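Local coordinates for MsStt7d protein (Micromonas, PDB 4IX3) that is a homologue of the state-transition kinase Stt7 and, through the catalytic domain described here, probably uses ATP to phosphorylate proteins, at residues Pro14-Lys19 against Gly86-Gly91; Gly96-Tyr99 against Leu103-Gly106; Asn117-Leu122 against Ala128-Ala133; Met134-Ala137 against Gly143-Lys146. All coordinates share one frame; numbering follows the deposited sequence.

Interaction 1 of 4, residues Pro14-Lys19 against Gly86-Gly91; sequences PGVEPK and GCIELG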
ATOM      1  N   PRO B  14     -17.907 -10.772 -20.979  1.00 16.05           N
ATOM      2  CA  PRO B  14     -18.113 -11.669 -22.119  1.00 16.92           C
ATOM      3  C   PRO B  14     -16.863 -11.789 -22.981  1.00 19.42           C
ATOM      4  O   PRO B  14     -16.221 -10.773 -23.286  1.00 21.84           O
ATOM      5  CB  PRO B  14     -19.275 -11.011 -22.870  1.00 20.27           C
ATOM      6  CG  PRO B  14     -20.042 -10.341 -21.793  1.00 19.87           C
ATOM      7  CD  PRO B  14     -19.013  -9.810 -20.828  1.00 17.30           C
ATOM      8  N   GLY B  15     -16.449 -13.017 -23.270  1.00 20.28           N
ATOM      9  CA  GLY B  15     -15.258 -13.216 -24.090  1.00 21.21           C
ATOM     10  C   GLY B  15     -13.964 -13.321 -23.296  1.00 20.96           C
ATOM     11  O   GLY B  15     -12.911 -13.570 -23.904  1.00 25.13           O
ATOM     12  N   VAL B  16     -14.026 -13.190 -21.963  1.00 17.27           N
ATOM     13  CA  VAL B  16     -12.824 -13.275 -21.142  1.00 15.30           C
ATOM     14  C   VAL B  16     -13.064 -14.412 -20.139  1.00 16.94           C
ATOM     15  O   VAL B  16     -13.807 -14.256 -19.170  1.00 18.25           O
ATOM     16  CB  VAL B  16     -12.514 -11.951 -20.416  1.00 15.15           C
ATOM     17  CG1 VAL B  16     -11.256 -12.089 -19.561  1.00 18.11           C
ATOM     18  CG2 VAL B  16     -12.332 -10.865 -21.466  1.00 20.51           C
ATOM     19  N   GLU B  17     -12.413 -15.552 -20.355  1.00 17.70           N
ATOM     20  CA  GLU B  17     -12.531 -16.706 -19.459  1.00 17.71           C
ATOM     21  C   GLU B  17     -11.234 -16.919 -18.689  1.00 15.54           C
ATOM     22  O   GLU B  17     -10.144 -16.796 -19.246  1.00 17.15           O
ATOM     23  CB  GLU B  17     -12.896 -17.961 -20.277  1.00 20.29           C
ATOM     24  CG  GLU B  17     -14.313 -17.847 -20.844  1.00 26.25           C
ATOM     25  CD  GLU B  17     -14.625 -18.843 -21.937  1.00 38.15           C
ATOM     26  OE1 GLU B  17     -15.362 -18.451 -22.871  1.00 53.76           O
ATOM     27  OE2 GLU B  17     -14.167 -20.007 -21.848  1.00 49.55           O
ATOM     28  N   PRO B  18     -11.339 -17.280 -17.393  1.00 16.59           N
ATOM     29  CA  PRO B  18     -10.109 -17.498 -16.626  1.00 16.91           C
ATOM     30  C   PRO B  18      -9.124 -18.486 -17.251  1.00 15.98           C
ATOM     31  O   PRO B  18      -7.890 -18.274 -17.201  1.00 17.79           O
ATOM     32  CB  PRO B  18     -10.596 -17.945 -15.233  1.00 19.47           C
ATOM     33  CG  PRO B  18     -12.080 -17.792 -15.193  1.00 21.07           C
ATOM     34  CD  PRO B  18     -12.570 -17.405 -16.582  1.00 18.35           C
ATOM     35  N   LYS B  19      -9.655 -19.536 -17.883  1.00 18.18           N
ATOM     36  CA  LYS B  19      -8.791 -20.537 -18.523  1.00 22.01           C
ATOM     37  C   LYS B  19      -7.881 -19.944 -19.621  1.00 21.22           C
ATOM     38  O   LYS B  19      -6.821 -20.482 -19.919  1.00 24.22           O
ATOM     39  CB  LYS B  19      -9.611 -21.717 -19.072  1.00 22.98           C
ATOM     40  CG  LYS B  19     -10.496 -21.351 -20.258  1.00 24.29           C
ATOM     41  CD  LYS B  19     -11.455 -22.477 -20.661  1.00 34.77           C
ATOM     42  CE  LYS B  19     -11.382 -22.808 -22.140  1.00 45.54           C
ATOM     43  NZ  LYS B  19     -11.568 -21.632 -23.052  1.00 71.46           N
ATOM     44  N   GLY B  86     -11.804  -5.387 -19.039  1.00 12.63           N
ATOM     45  CA  GLY B  86     -12.877  -5.920 -18.201  1.00 13.08           C
ATOM     46  C   GLY B  86     -12.394  -6.575 -16.929  1.00 12.74           C
ATOM     47  O   GLY B  86     -11.310  -6.268 -16.430  1.00 13.09           O
ATOM     48  N   CYS B  87     -13.250  -7.408 -16.364  1.00 12.19           N
ATOM     49  CA  CYS B  87     -12.962  -8.054 -15.100  1.00 11.65           C
ATOM     50  C   CYS B  87     -13.003  -9.563 -15.235  1.00 12.24           C
ATOM     51  O   CYS B  87     -13.555 -10.070 -16.210  1.00 14.75           O
ATOM     52  CB  CYS B  87     -13.922  -7.573 -14.012  1.00 13.27           C
ATOM     53  SG  CYS B  87     -15.592  -8.222 -14.178  1.00 18.00           S
ATOM     54  N   ILE B  88     -12.477 -10.259 -14.228  1.00 10.62           N
ATOM     55  CA  ILE B  88     -12.629 -11.721 -14.104  1.00 11.28           C
ATOM     56  C   ILE B  88     -12.700 -12.018 -12.628  1.00 10.75           C
ATOM     57  O   ILE B  88     -11.736 -11.734 -11.918  1.00 12.08           O
ATOM     58  CB  ILE B  88     -11.420 -12.510 -14.717  1.00 13.05           C
ATOM     59  CG1 ILE B  88     -10.926 -11.861 -16.006  1.00 13.98           C
ATOM     60  CG2 ILE B  88     -11.844 -13.988 -14.903  1.00 15.88           C
ATOM     61  CD1 ILE B  88      -9.759 -10.892 -15.828  1.00 16.63           C
ATOM     62  N   GLU B  89     -13.781 -12.594 -12.135  1.00 10.01           N
ATOM     63  CA  GLU B  89     -13.875 -12.974 -10.728  1.00 10.52           C
ATOM     64  C   GLU B  89     -13.810 -14.484 -10.580  1.00 10.70           C
ATOM     65  O   GLU B  89     -14.553 -15.156 -11.206  1.00 12.21           O
ATOM     66  CB  GLU B  89     -15.133 -12.397 -10.123  1.00 12.75           C
ATOM     67  CG  GLU B  89     -15.151 -12.504  -8.597  1.00 11.43           C
ATOM     68  CD  GLU B  89     -16.311 -11.770  -7.970  1.00 12.39           C
ATOM     69  OE1 GLU B  89     -17.366 -11.618  -8.591  1.00 13.26           O
ATOM     70  OE2 GLU B  89     -16.151 -11.322  -6.847  1.00 17.04           O
ATOM     71  N   LEU B  90     -12.889 -14.982  -9.762  1.00 11.18           N
ATOM     72  CA  LEU B  90     -12.728 -16.420  -9.588  1.00 10.93           C
ATOM     73  C   LEU B  90     -13.148 -16.849  -8.190  1.00 11.30           C
ATOM     74  O   LEU B  90     -12.837 -16.174  -7.208  1.00 10.89           O
ATOM     75  CB  LEU B  90     -11.278 -16.833  -9.851  1.00 13.35           C
ATOM     76  CG  LEU B  90     -10.926 -17.190 -11.297  1.00 15.37           C
ATOM     77  CD1 LEU B  90      -9.975 -16.160 -11.888  1.00 15.99           C
ATOM     78  CD2 LEU B  90     -10.326 -18.586 -11.375  1.00 18.55           C
ATOM     79  N   GLY B  91     -13.857 -17.969  -8.099  1.00 12.46           N
ATOM     80  CA  GLY B  91     -14.318 -18.459  -6.793  1.00 12.06           C
ATOM     81  C   GLY B  91     -13.225 -19.255  -6.114  1.00 10.57           C
ATOM     82  O   GLY B  91     -12.060 -19.275  -6.520  1.00 12.14           O
TER
HETATM   83  O   HOH W   1     -14.478 -12.498 -17.136  1.00 13.67           O

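Interaction 2 of 4, residues Gly96-Tyr99 against Leu103-Gly106; sequences GEIY and LTEG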
ATOM      1  N   GLY B  96      -6.957 -20.401  -8.446  1.00 16.46           N
ATOM      2  CA  GLY B  96      -5.692 -21.051  -8.683  1.00 19.31           C
ATOM      3  C   GLY B  96      -4.602 -20.496  -7.799  1.00 16.17           C
ATOM      4  O   GLY B  96      -4.862 -20.149  -6.625  1.00 18.07           O
ATOM      5  N   GLU B  97      -3.377 -20.489  -8.332  1.00 18.06           N
ATOM      6  CA  GLU B  97      -2.205 -20.094  -7.565  1.00 20.44           C
ATOM      7  C   GLU B  97      -1.327 -19.296  -8.506  1.00 20.91           C
ATOM      8  O   GLU B  97      -1.063 -19.748  -9.620  1.00 20.29           O
ATOM      9  CB  GLU B  97      -1.442 -21.343  -7.097  1.00 24.26           C
ATOM     10  CG  GLU B  97      -2.277 -22.286  -6.260  1.00 29.08           C
ATOM     11  CD  GLU B  97      -3.200 -23.180  -7.087  1.00 44.79           C
ATOM     12  OE1 GLU B  97      -2.837 -23.564  -8.230  1.00 42.63           O
ATOM     13  OE2 GLU B  97      -4.293 -23.535  -6.578  1.00 49.14           O
ATOM     14  N   ILE B  98      -0.835 -18.146  -8.052  1.00 19.49           N
ATOM     15  CA  ILE B  98       0.006 -17.314  -8.930  1.00 23.47           C
ATOM     16  C   ILE B  98       1.210 -18.127  -9.406  1.00 26.69           C
ATOM     17  O   ILE B  98       1.612 -18.024 -10.570  1.00 24.13           O
ATOM     18  CB  ILE B  98       0.468 -16.004  -8.242  1.00 24.15           C
ATOM     19  CG1 ILE B  98      -0.753 -15.240  -7.721  1.00 23.76           C
ATOM     20  CG2 ILE B  98       1.299 -15.127  -9.181  1.00 25.76           C
ATOM     21  CD1 ILE B  98      -1.710 -14.751  -8.784  1.00 20.39           C
ATOM     22  N   TYR B  99       1.804 -18.924  -8.520  1.00 27.63           N
ATOM     23  CA  TYR B  99       2.997 -19.671  -8.919  1.00 28.57           C
ATOM     24  C   TYR B  99       2.709 -20.737  -9.990  1.00 32.23           C
ATOM     25  O   TYR B  99       3.609 -21.141 -10.734  1.00 33.99           O
ATOM     26  CB  TYR B  99       3.702 -20.258  -7.699  1.00 33.04           C
ATOM     27  CG  TYR B  99       2.852 -21.187  -6.859  1.00 35.75           C
ATOM     28  CD1 TYR B  99       2.701 -22.533  -7.208  1.00 42.64           C
ATOM     29  CD2 TYR B  99       2.257 -20.741  -5.675  1.00 39.03           C
ATOM     30  CE1 TYR B  99       1.955 -23.397  -6.420  1.00 40.58           C
ATOM     31  CE2 TYR B  99       1.520 -21.601  -4.874  1.00 42.41           C
ATOM     32  CZ  TYR B  99       1.365 -22.920  -5.262  1.00 43.54           C
ATOM     33  OH  TYR B  99       0.634 -23.775  -4.475  1.00 54.94           O
ATOM     34  N   LEU B 103      -5.123 -17.525 -12.147  1.00 14.79           N
ATOM     35  CA  LEU B 103      -5.729 -16.475 -11.318  1.00 13.74           C
ATOM     36  C   LEU B 103      -6.271 -17.005  -9.998  1.00 12.99           C
ATOM     37  O   LEU B 103      -6.991 -18.018  -9.973  1.00 14.58           O
ATOM     38  CB  LEU B 103      -6.865 -15.766 -12.075  1.00 12.66           C
ATOM     39  CG  LEU B 103      -6.408 -15.031 -13.328  1.00 13.90           C
ATOM     40  CD1 LEU B 103      -7.667 -14.582 -14.054  1.00 17.97           C
ATOM     41  CD2 LEU B 103      -5.468 -13.867 -13.016  1.00 16.99           C
ATOM     42  N   THR B 104      -6.007 -16.294  -8.901  1.00 11.78           N
ATOM     43  CA  THR B 104      -6.461 -16.716  -7.568  1.00 12.81           C
ATOM     44  C   THR B 104      -7.893 -16.252  -7.272  1.00 11.84           C
ATOM     45  O   THR B 104      -8.446 -15.326  -7.927  1.00 12.15           O
ATOM     46  CB  THR B 104      -5.507 -16.158  -6.505  1.00 13.07           C
ATOM     47  OG1 THR B 104      -5.380 -14.755  -6.731  1.00 13.22           O
ATOM     48  CG2 THR B 104      -4.127 -16.793  -6.616  1.00 15.82           C
ATOM     49  N   GLU B 105      -8.512 -16.876  -6.274  1.00 11.38           N
ATOM     50  CA  GLU B 105      -9.865 -16.484  -5.838  1.00 10.88           C
ATOM     51  C   GLU B 105      -9.979 -14.962  -5.655  1.00  9.85           C
ATOM     52  O   GLU B 105      -9.137 -14.339  -4.978  1.00 11.01           O
ATOM     53  CB  GLU B 105     -10.147 -17.250  -4.515  1.00 11.13           C
ATOM     54  CG  GLU B 105     -11.518 -16.960  -3.918  1.00 11.22           C
ATOM     55  CD  GLU B 105     -11.625 -15.702  -3.040  1.00 12.81           C
ATOM     56  OE1 GLU B 105     -10.666 -15.494  -2.235  1.00 12.81           O
ATOM     57  OE2 GLU B 105     -12.645 -14.961  -3.107  1.00 14.31           O
ATOM     58  N   GLY B 106     -11.066 -14.376  -6.152  1.00 10.41           N
ATOM     59  CA  GLY B 106     -11.402 -12.964  -5.980  1.00 10.40           C
ATOM     60  C   GLY B 106     -11.498 -12.231  -7.320  1.00 10.08           C
ATOM     61  O   GLY B 106     -11.377 -12.805  -8.382  1.00  9.80           O
TER
HETATM   62  O   HOH W   2      -7.054 -19.189  -5.245  1.00 14.42           O

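Interaction 3 of 4, residues Asn117-Leu122 against Ala128-Ala133; sequences NTVEAL and APLATA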
ATOM      1  N   ASN B 117       7.691  -0.058 -20.766  1.00 18.54           N
ATOM      2  CA  ASN B 117       8.399   1.171 -20.420  1.00 22.36           C
ATOM      3  C   ASN B 117       7.483   2.008 -19.568  1.00 17.74           C
ATOM      4  O   ASN B 117       6.270   1.861 -19.692  1.00 23.78           O
ATOM      5  CB  ASN B 117       8.693   2.024 -21.713  1.00 22.42           C
ATOM      6  CG  ASN B 117       7.428   2.654 -22.377  1.00 28.05           C
ATOM      7  OD1 ASN B 117       6.907   3.705 -21.930  1.00 20.28           O
ATOM      8  ND2 ASN B 117       7.003   2.096 -23.512  1.00 27.11           N
ATOM      9  N   THR B 118       7.949   2.753 -18.562  1.00 17.97           N
ATOM     10  CA  THR B 118       7.166   3.916 -18.107  1.00 13.49           C
ATOM     11  C   THR B 118       7.950   5.176 -18.484  1.00 10.93           C
ATOM     12  O   THR B 118       9.152   5.084 -18.699  1.00 14.31           O
ATOM     13  CB  THR B 118       6.969   3.926 -16.564  1.00 13.93           C
ATOM     14  OG1 THR B 118       8.240   4.185 -15.933  1.00 15.82           O
ATOM     15  CG2 THR B 118       6.422   2.592 -16.063  1.00 16.80           C
ATOM     16  N   VAL B 119       7.300   6.323 -18.492  1.00 11.94           N
ATOM     17  CA  VAL B 119       8.030   7.575 -18.744  1.00 13.29           C
ATOM     18  C   VAL B 119       9.069   7.840 -17.646  1.00 13.14           C
ATOM     19  O   VAL B 119      10.130   8.393 -17.934  1.00 13.19           O
ATOM     20  CB  VAL B 119       7.022   8.711 -18.950  1.00 12.37           C
ATOM     21  CG1 VAL B 119       7.754  10.060 -18.937  1.00 13.99           C
ATOM     22  CG2 VAL B 119       6.275   8.465 -20.284  1.00 14.28           C
ATOM     23  N   GLU B 120       8.791   7.399 -16.428  1.00 12.24           N
ATOM     24  CA  GLU B 120       9.793   7.550 -15.364  1.00 11.89           C
ATOM     25  C   GLU B 120      11.064   6.809 -15.744  1.00 12.53           C
ATOM     26  O   GLU B 120      12.179   7.365 -15.651  1.00 14.75           O
ATOM     27  CB  GLU B 120       9.251   7.067 -14.004  1.00 12.56           C
ATOM     28  CG  GLU B 120      10.283   7.181 -12.878  1.00 15.44           C
ATOM     29  CD  GLU B 120       9.737   6.516 -11.622  1.00 16.46           C
ATOM     30  OE1 GLU B 120       9.858   5.275 -11.517  1.00 22.29           O
ATOM     31  OE2 GLU B 120       9.141   7.200 -10.761  1.00 19.74           O
ATOM     32  N   ALA B 121      10.909   5.549 -16.125  1.00 12.89           N
ATOM     33  CA  ALA B 121      12.100   4.747 -16.414  1.00 14.53           C
ATOM     34  C   ALA B 121      12.822   5.284 -17.656  1.00 14.58           C
ATOM     35  O   ALA B 121      14.058   5.381 -17.666  1.00 16.82           O
ATOM     36  CB  ALA B 121      11.708   3.271 -16.571  1.00 15.09           C
ATOM     37  N   LEU B 122      12.074   5.700 -18.687  1.00 13.68           N
ATOM     38  CA  LEU B 122      12.705   6.163 -19.903  1.00 14.02           C
ATOM     39  C   LEU B 122      13.409   7.483 -19.618  1.00 14.77           C
ATOM     40  O   LEU B 122      14.535   7.650 -20.076  1.00 16.09           O
ATOM     41  CB  LEU B 122      11.636   6.375 -20.976  1.00 16.27           C
ATOM     42  CG  LEU B 122      11.074   5.085 -21.602  1.00 17.88           C
ATOM     43  CD1 LEU B 122       9.764   5.431 -22.316  1.00 20.82           C
ATOM     44  CD2 LEU B 122      12.074   4.488 -22.587  1.00 22.22           C
ATOM     45  N   ALA B 128      17.169  10.738 -24.985  1.00 16.64           N
ATOM     46  CA  ALA B 128      17.209   9.951 -26.222  1.00 17.99           C
ATOM     47  C   ALA B 128      16.306   8.705 -26.264  1.00 17.49           C
ATOM     48  O   ALA B 128      15.458   8.615 -27.150  1.00 18.60           O
ATOM     49  CB  ALA B 128      18.620   9.638 -26.673  1.00 21.78           C
ATOM     50  N   PRO B 129      16.422   7.797 -25.278  1.00 17.31           N
ATOM     51  CA  PRO B 129      15.533   6.622 -25.320  1.00 17.58           C
ATOM     52  C   PRO B 129      14.072   7.037 -25.079  1.00 16.69           C
ATOM     53  O   PRO B 129      13.168   6.449 -25.690  1.00 16.62           O
ATOM     54  CB  PRO B 129      16.052   5.732 -24.189  1.00 21.03           C
ATOM     55  CG  PRO B 129      16.920   6.598 -23.357  1.00 20.05           C
ATOM     56  CD  PRO B 129      17.520   7.612 -24.310  1.00 19.24           C
ATOM     57  N   LEU B 130      13.808   8.119 -24.329  1.00 15.63           N
ATOM     58  CA  LEU B 130      12.454   8.605 -24.141  1.00 13.86           C
ATOM     59  C   LEU B 130      11.875   9.089 -25.488  1.00 14.55           C
ATOM     60  O   LEU B 130      10.776   8.681 -25.884  1.00 13.51           O
ATOM     61  CB  LEU B 130      12.428   9.702 -23.061  1.00 14.31           C
ATOM     62  CG  LEU B 130      11.090  10.428 -22.900  1.00 13.73           C
ATOM     63  CD1 LEU B 130       9.996   9.467 -22.476  1.00 15.08           C
ATOM     64  CD2 LEU B 130      11.267  11.632 -21.941  1.00 16.92           C
ATOM     65  N   ALA B 131      12.625   9.929 -26.199  1.00 14.69           N
ATOM     66  CA  ALA B 131      12.207  10.434 -27.498  1.00 14.60           C
ATOM     67  C   ALA B 131      11.975   9.309 -28.489  1.00 14.43           C
ATOM     68  O   ALA B 131      10.995   9.348 -29.221  1.00 14.66           O
ATOM     69  CB  ALA B 131      13.260  11.369 -28.038  1.00 15.25           C
ATOM     70  N   THR B 132      12.845   8.304 -28.497  1.00 13.92           N
ATOM     71  CA  THR B 132      12.654   7.179 -29.410  1.00 16.15           C
ATOM     72  C   THR B 132      11.340   6.458 -29.102  1.00 16.35           C
ATOM     73  O   THR B 132      10.536   6.161 -30.019  1.00 16.35           O
ATOM     74  CB  THR B 132      13.831   6.220 -29.257  1.00 17.47           C
ATOM     75  OG1 THR B 132      15.002   6.890 -29.770  1.00 19.29           O
ATOM     76  CG2 THR B 132      13.563   4.978 -30.060  1.00 19.54           C
ATOM     77  N   ALA B 133      11.093   6.197 -27.819  1.00 13.69           N
ATOM     78  CA  ALA B 133       9.850   5.473 -27.421  1.00 14.19           C
ATOM     79  C   ALA B 133       8.599   6.317 -27.745  1.00 13.73           C
ATOM     80  O   ALA B 133       7.553   5.771 -28.113  1.00 14.64           O
ATOM     81  CB  ALA B 133       9.890   5.119 -25.947  1.00 15.64           C
TER

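Interaction 4 of 4, residues Met134-Ala137 against Gly143-Lys146; sequences MACA and GVTK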
ATOM      1  N   MET B 134       8.708   7.654 -27.646  1.00 12.21           N
ATOM      2  CA  MET B 134       7.603   8.545 -27.962  1.00 11.90           C
ATOM      3  C   MET B 134       7.489   8.862 -29.484  1.00 12.03           C
ATOM      4  O   MET B 134       6.574   9.586 -29.877  1.00 14.05           O
ATOM      5  CB  MET B 134       7.860   9.876 -27.285  1.00 13.37           C
ATOM      6  CG  MET B 134       7.708   9.865 -25.752  1.00 11.57           C
ATOM      7  SD  MET B 134       8.206  11.399 -24.950  1.00 13.42           S
ATOM      8  CE  MET B 134       7.218  12.605 -25.868  1.00 13.83           C
ATOM      9  N   ALA B 135       8.388   8.328 -30.307  1.00 12.54           N
ATOM     10  CA  ALA B 135       8.452   8.689 -31.737  1.00 14.53           C
ATOM     11  C   ALA B 135       8.514  10.220 -31.890  1.00 14.34           C
ATOM     12  O   ALA B 135       7.798  10.840 -32.708  1.00 15.37           O
ATOM     13  CB  ALA B 135       7.299   8.059 -32.518  1.00 14.84           C
ATOM     14  N   CYS B 136       9.347  10.822 -31.037  1.00 14.18           N
ATOM     15  CA  CYS B 136       9.457  12.285 -31.016  1.00 14.60           C
ATOM     16  C   CYS B 136      10.626  12.730 -31.843  1.00 15.42           C
ATOM     17  O   CYS B 136      11.766  12.500 -31.440  1.00 17.83           O
ATOM     18  CB  CYS B 136       9.628  12.718 -29.552  1.00 14.69           C
ATOM     19  SG  CYS B 136       9.498  14.509 -29.283  1.00 14.74           S
ATOM     20  N   ALA B 137      10.356  13.402 -32.969  1.00 17.52           N
ATOM     21  CA  ALA B 137      11.422  13.732 -33.902  1.00 19.17           C
ATOM     22  C   ALA B 137      12.445  14.682 -33.287  1.00 18.39           C
ATOM     23  O   ALA B 137      13.640  14.623 -33.627  1.00 19.43           O
ATOM     24  CB  ALA B 137      10.822  14.379 -35.142  1.00 20.70           C
ATOM     25  N   GLY B 143      11.758  19.288 -27.031  1.00 13.21           N
ATOM     26  CA  GLY B 143      10.973  18.489 -27.955  1.00 13.02           C
ATOM     27  C   GLY B 143      10.110  17.448 -27.247  1.00 12.24           C
ATOM     28  O   GLY B 143       8.893  17.369 -27.504  1.00 11.65           O
ATOM     29  N   VAL B 144      10.707  16.705 -26.312  1.00 12.71           N
ATOM     30  CA  VAL B 144       9.956  15.660 -25.606  1.00 12.10           C
ATOM     31  C   VAL B 144       8.938  16.320 -24.675  1.00 10.53           C
ATOM     32  O   VAL B 144       7.820  15.804 -24.512  1.00 11.13           O
ATOM     33  CB  VAL B 144      10.821  14.622 -24.873  1.00 13.29           C
ATOM     34  CG1 VAL B 144      11.675  13.861 -25.859  1.00 14.94           C
ATOM     35  CG2 VAL B 144      11.585  15.192 -23.687  1.00 15.81           C
ATOM     36  N   THR B 145       9.269  17.461 -24.052  1.00 10.68           N
ATOM     37  CA  THR B 145       8.306  18.136 -23.196  1.00 10.27           C
ATOM     38  C   THR B 145       7.087  18.610 -23.976  1.00 10.25           C
ATOM     39  O   THR B 145       5.951  18.473 -23.546  1.00 11.13           O
ATOM     40  CB  THR B 145       8.964  19.287 -22.383  1.00 10.87           C
ATOM     41  OG1 THR B 145      10.083  18.716 -21.673  1.00 11.96           O
ATOM     42  CG2 THR B 145       7.978  19.927 -21.403  1.00 12.39           C
ATOM     43  N   LYS B 146       7.325  19.230 -25.124  1.00 10.77           N
ATOM     44  CA  LYS B 146       6.207  19.702 -25.933  1.00 11.85           C
ATOM     45  C   LYS B 146       5.265  18.568 -26.356  1.00 11.34           C
ATOM     46  O   LYS B 146       4.037  18.659 -26.192  1.00 12.02           O
ATOM     47  CB  LYS B 146       6.790  20.393 -27.165  1.00 13.35           C
ATOM     48  CG  LYS B 146       7.359  21.765 -26.882  1.00 18.37           C
ATOM     49  CD  LYS B 146       7.849  22.478 -28.140  1.00 20.61           C
ATOM     50  CE  LYS B 146       6.826  22.242 -29.239  1.00 20.00           C
ATOM     51  NZ  LYS B 146       6.392  23.367 -30.140  1.00 37.53           N
TER

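Interaction 1 of 4, residues Pro14-Lys19 against Gly86-Gly91
V16 and P18 lie against I88 and L90 in an apolar contact that carries no direct hydrogen bond between the two segments. V16 and I88 cross at about a right angle, with CG1 of V16 3.6 Å from CG1 of I88. The other branch of I88, CG2, stands anti to the backbone N (CG1 taking chi1 -39°) and reaches the pyrrolidine ring at CG of P18, 3.8 Å away. The ring also serves L90: CB of P18 is 3.8 Å from CD1 of L90 and 3.9 Å from CD2 of L90, wedged against the leucine fork. Replacing I88 by an alanine would probably open a gap beside V16 CG1 and leave the P18 ring without its nearest neighbour at CG.

Strand 84-90 corresponds to β4 of the protein-kinase N-lobe sheet, and the loop ahead of strand 21-23 (β1) packs on it, with I21 and M110 also touching V16 and I88.

The polar part is indirect. One water donates to O of V16 and to O of C87, at 2.8 Å each, bridging the two backbones. Within residues 14-19, NZ of K19 forms a 3.3 Å salt bridge with OE2 of E17, approaching from above the carboxylate plane, 44° out of it.

Interaction 2 of 4, residues Gly96-Tyr99 against Leu103-Gly106
G96 donates its backbone N-H to O of L103 over 2.8 Å, with an N-H...O angle of 153° and the donor tilted 33° from the carbonyl plane. Beside this bond the methyl of T104 does most of the touching: CG2 lies 3.4 Å from O of G96 and 3.8 Å from CD1 of I98, the two side chains passing at a slant. With chi1 of 52°, T104 holds OG1 between its backbone N and carbonyl carbon, which turns CG2 rather than the hydroxyl to the facing segment.

A water extends the backbone link, donating to O of G96 (2.8 Å) and accepting from N of E105 (2.9 Å); both polar groups of G96 thus have partners.

Further out, T102 OG1 accepts from N of E97, and NE1 of W108 donates to O of T104. Side chains of I98 and L103 both rest on W108, while CB of E97 lies 3.6 Å above one face of the Y99 ring, offset toward its rim. E105 packs on A269 of the second subunit, and its side chain lies about 4 Å from a bound magnesium ion.

Here the long connection of the β4-β5 hairpin (strands 84-90 and 106-112) of the kinase N-lobe folds back on itself before the chain re-enters the sheet.

Interaction 3 of 4, residues Asn117-Leu122 against Ala128-Ala133
L122 reaches across to P129, L130 and A133, and its side chain carries the contact from base to tip. CB comes first, 3.8 Å from CD1 of L130 and 4.0 Å from CB of L130. CG, set anti to the carbonyl carbon (chi1 -75°), then directs the fork along helix 127-133. One tip, CD1, meets CB of A133 at 3.6 Å while staying 4.0 Å from CD1 of L130; the other, CD2, lies 3.8 Å from the backbone O of P129 and also grazes the A133 methyl. The leucine fork therefore spans one turn of the facing helix, and L122 and L130 cross at about a right angle. Shortening L122 to an alanine would probably leave the A133 methyl without its leucine partner and open a gap between the two helices.

CD1 of L130 reaches V119 CG1 too, more loosely at 4.2 Å, and L260 of helix 246-261 touches both V119 and L130. T118 secures the start of helix 119-125 as its N-cap: OG1 accepts from N of A121 with an N-H...O angle of 166°. Just before it, OD1 of N117 accepts from the backbone N of A176.

Two short helices linked by a tight turn and joined through an aliphatic interface centred on L122 make up this region, which follows strand 106-112 (β5) and the hinge and corresponds to the αD region of the kinase C-lobe.

Interaction 4 of 4, residues Met134-Ala137 against Gly143-Lys146
C136 lays its sulfur over the face of the peptide group joining G143 to V144, the flat group central to this contact: SG is 3.4 Å from O of G143 and 3.6 Å from C of G143. A chi1 of -170°, with SG trans to the C136 N, carries the sulfur away from the loop toward the helix. The second flat group, the V144 carbonyl, has the methyl of M134 near its oxygen, CE to O of V144 being 3.5 Å.

Around these peptides the contact is apolar. V144 receives both sulfurs: SD of M134 lies 4.2 Å from V144 CB, and SG of C136 lies 4.1 Å from V144 CG1. M134 is extended through chi2 and then bends at chi3 (53°), which folds CE in toward the V144 backbone.

G143 has no side chain; a CB there would approach SG of C136. K147 NZ donates to O of M134, and L130 and A131 cover V144 from helix 127-133.

A135, with positive phi, closes that helix in a Schellman motif. The reversed chain then leads into helix 141-161, the αE helix of the kinase C-lobe, which runs on toward the catalytic loop holding D168; M134 and C136 line the first turns of αE where the two helices meet.

In the fold
Interactions 1 and 2 belong to the N-lobe and interactions 3 and 4 to the C-lobe, with about 33 Å between the centres of interactions 1 and 3. Within each lobe the pair touches: L90 of interaction 1 meets L103 and G106 of interaction 2, continuing the pairing of β4 with β5, while helix 127-133 in interaction 3 runs on into interaction 4, where the N of C136 probably hydrogen-bonds to O of A131 (2.9 Å). Interactions 1, 3 and 4 are buried and largely aliphatic, with sulfur contributing in 4. Interaction 2 lies at the surface and relies more on backbone hydrogen bonding. Bridging waters join backbones in both N-lobe contacts.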